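Local coordinates for protein polyketide synthase type I (Bacillus amyloliquefaciens, PDB 5KKU) that probably dehydrates beta-hydroxyacyl intermediates, as the N-terminal dehydratase domain of a modular synthase in the difficidin assembly line, at residues T37-D40 / M41-L45. Numbering follows the deposited sequence.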
ATOM      1  N   THR A  37      -2.084  -2.909  -1.895  1.00 20.51           N
ATOM      2  CA  THR A  37      -1.982  -3.895  -2.922  1.00 21.58           C
ATOM      3  C   THR A  37      -2.828  -3.559  -4.163  1.00 27.46           C
ATOM      4  O   THR A  37      -2.428  -3.811  -5.260  1.00 30.44           O
ATOM      5  CB  THR A  37      -2.434  -5.265  -2.357  1.00 21.77           C
ATOM      6  OG1 THR A  37      -1.530  -5.697  -1.368  1.00 32.68           O
ATOM      7  CG2 THR A  37      -2.514  -6.284  -3.386  1.00 27.87           C
ATOM      8  N   LEU A  38      -4.013  -3.006  -3.955  1.00 28.47           N
ATOM      9  CA  LEU A  38      -4.932  -2.651  -5.017  1.00 24.29           C
ATOM     10  C   LEU A  38      -4.422  -1.572  -5.932  1.00 26.55           C
ATOM     11  O   LEU A  38      -4.830  -1.473  -7.051  1.00 25.47           O
ATOM     12  CB  LEU A  38      -6.298  -2.308  -4.471  1.00 18.97           C
ATOM     13  CG  LEU A  38      -6.916  -3.339  -3.538  1.00 23.84           C
ATOM     14  CD1 LEU A  38      -8.076  -2.737  -2.852  1.00 23.84           C
ATOM     15  CD2 LEU A  38      -7.319  -4.622  -4.201  1.00 19.79           C
ATOM     16  N   ILE A  39      -3.493  -0.776  -5.457  1.00 23.02           N
ATOM     17  CA  ILE A  39      -2.842   0.209  -6.284  1.00 28.21           C
ATOM     18  C   ILE A  39      -2.136  -0.470  -7.472  1.00 24.66           C
ATOM     19  O   ILE A  39      -2.237  -0.020  -8.586  1.00 26.15           O
ATOM     20  CB  ILE A  39      -1.865   1.109  -5.480  1.00 23.53           C
ATOM     21  CG1 ILE A  39      -2.615   2.106  -4.625  1.00 22.62           C
ATOM     22  CG2 ILE A  39      -0.913   1.855  -6.377  1.00 22.49           C
ATOM     23  CD1 ILE A  39      -1.824   2.801  -3.570  1.00 20.21           C
ATOM     24  N   ASP A  40      -1.459  -1.584  -7.209  1.00 24.33           N
ATOM     25  CA  ASP A  40      -0.815  -2.373  -8.258  1.00 24.77           C
ATOM     26  C   ASP A  40      -1.836  -2.921  -9.216  1.00 26.42           C
ATOM     27  O   ASP A  40      -1.644  -2.949 -10.377  1.00 33.76           O
ATOM     28  CB  ASP A  40       0.000  -3.516  -7.684  1.00 23.44           C
ATOM     29  CG  ASP A  40       0.471  -4.502  -8.727  1.00 26.28           C
ATOM     30  OD1 ASP A  40       1.402  -4.283  -9.451  1.00 23.52           O
ATOM     31  OD2 ASP A  40      -0.148  -5.515  -8.831  1.00 29.71           O
ATOM     32  N   MET A  41      -2.938  -3.416  -8.711  1.00 26.14           N
ATOM     33  CA  MET A  41      -3.966  -3.992  -9.555  1.00 24.79           C
ATOM     34  C   MET A  41      -4.470  -2.991 -10.566  1.00 25.83           C
ATOM     35  O   MET A  41      -4.621  -3.333 -11.682  1.00 27.32           O
ATOM     36  CB  MET A  41      -5.080  -4.601  -8.697  1.00 21.34           C
ATOM     37  CG  MET A  41      -6.397  -5.012  -9.309  1.00 18.66           C
ATOM     38  SD  MET A  41      -7.476  -5.906  -8.196  1.00 26.02           S
ATOM     39  CE  MET A  41      -6.357  -7.111  -7.679  1.00 20.22           C
ATOM     40  N   LEU A  42      -4.734  -1.779 -10.129  1.00 23.66           N
ATOM     41  CA  LEU A  42      -5.226  -0.735 -10.990  1.00 28.45           C
ATOM     42  C   LEU A  42      -4.257  -0.393 -12.098  1.00 26.62           C
ATOM     43  O   LEU A  42      -4.641  -0.224 -13.191  1.00 28.01           O
ATOM     44  CB  LEU A  42      -5.588   0.504 -10.214  1.00 23.70           C
ATOM     45  CG  LEU A  42      -7.041   0.592  -9.841  1.00 28.13           C
ATOM     46  CD1 LEU A  42      -7.371  -0.355  -8.734  1.00 26.72           C
ATOM     47  CD2 LEU A  42      -7.394   1.996  -9.464  1.00 30.54           C
ATOM     48  N   TYR A  43      -2.991  -0.331 -11.763  1.00 29.33           N
ATOM     49  CA  TYR A  43      -1.964  -0.070 -12.724  1.00 27.66           C
ATOM     50  C   TYR A  43      -1.810  -1.198 -13.739  1.00 29.37           C
ATOM     51  O   TYR A  43      -1.576  -0.922 -14.855  1.00 29.88           O
ATOM     52  CB  TYR A  43      -0.637   0.226 -12.035  1.00 27.20           C
ATOM     53  CG  TYR A  43      -0.409   1.677 -11.738  1.00 28.48           C
ATOM     54  CD1 TYR A  43       0.048   2.532 -12.691  1.00 22.70           C
ATOM     55  CD2 TYR A  43      -0.687   2.197 -10.498  1.00 30.66           C
ATOM     56  CE1 TYR A  43       0.246   3.846 -12.411  1.00 24.47           C
ATOM     57  CE2 TYR A  43      -0.484   3.506 -10.214  1.00 24.30           C
ATOM     58  CZ  TYR A  43       0.002   4.308 -11.178  1.00 26.58           C
ATOM     59  OH  TYR A  43       0.176   5.591 -10.922  1.00 32.29           O
ATOM     60  N   ARG A  44      -1.963  -2.449 -13.331  1.00 24.44           N
ATOM     61  CA  ARG A  44      -1.885  -3.538 -14.259  1.00 27.23           C
ATOM     62  C   ARG A  44      -3.058  -3.516 -15.219  1.00 30.64           C
ATOM     63  O   ARG A  44      -2.884  -3.743 -16.370  1.00 31.96           O
ATOM     64  CB  ARG A  44      -1.839  -4.895 -13.588  1.00 24.79           C
ATOM     65  CG  ARG A  44      -0.696  -5.157 -12.658  1.00 30.51           C
ATOM     66  CD  ARG A  44      -0.684  -6.588 -12.168  1.00 28.49           C
ATOM     67  NE  ARG A  44      -2.011  -7.158 -12.023  1.00 26.31           N
ATOM     68  CZ  ARG A  44      -2.589  -7.356 -10.875  1.00 30.57           C
ATOM     69  NH1 ARG A  44      -1.958  -7.029  -9.796  1.00 33.91           N
ATOM     70  NH2 ARG A  44      -3.775  -7.850 -10.793  1.00 26.19           N
ATOM     71  N   LEU A  45      -4.251  -3.273 -14.702  1.00 31.01           N
ATOM     72  CA  LEU A  45      -5.481  -3.251 -15.469  1.00 30.23           C
ATOM     73  C   LEU A  45      -5.606  -2.034 -16.352  1.00 35.49           C
ATOM     74  O   LEU A  45      -6.079  -2.149 -17.428  1.00 38.65           O
ATOM     75  CB  LEU A  45      -6.701  -3.334 -14.567  1.00 20.88           C
ATOM     76  CG  LEU A  45      -6.957  -4.663 -13.893  1.00 26.92           C
ATOM     77  CD1 LEU A  45      -8.206  -4.630 -13.098  1.00 23.53           C
ATOM     78  CD2 LEU A  45      -7.019  -5.789 -14.877  1.00 31.86           C
TER
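The carboxylate of Asp40 is gripped through both oxygens: OD2 forms a salt bridge with Arg44 one helical turn on, while OD1 accepts a hydrogen bond from the backbone N of Ala192 and a weak one from that of Lys191. Asp40 OD2 lies a short 2.5 Å from Arg44 NH1, at the edge of the guanidinium and near its plane, but the N-H points imperfectly at it (133°). The two flat groups are twisted 49° against each other. A bend at chi3 (-33°) folds the arginine back along the helix, so that one guanidinium face sits over Met41 CA, offset toward the rim. Along the backbone of the same pair, Arg44 N donates to Asp40 O at 3.0 Å, and the same i to i+4 pattern joins Leu42 N to Leu38 O at 3.1 Å. All belong to helix 37-49, the central helix around which the sheet of the N-terminal hotdog fold wraps; the side chain of Thr37 lies near the predicted catalytic residues His25 and Asp198. Leu38 and Met41 lie side by side, pointing the same way, CD2 4.2 Å from SD, and both touch Leu76 on strand 73-83. On another side, Ile39 CG2 packs 4.1 Å from Tyr43 CD2, and Ile39 O meets that ring at its edge. The phenol OH is hydrogen-bonded to Ile55 O and Met229 N, tying the helix to strands 55-62 and 219-229.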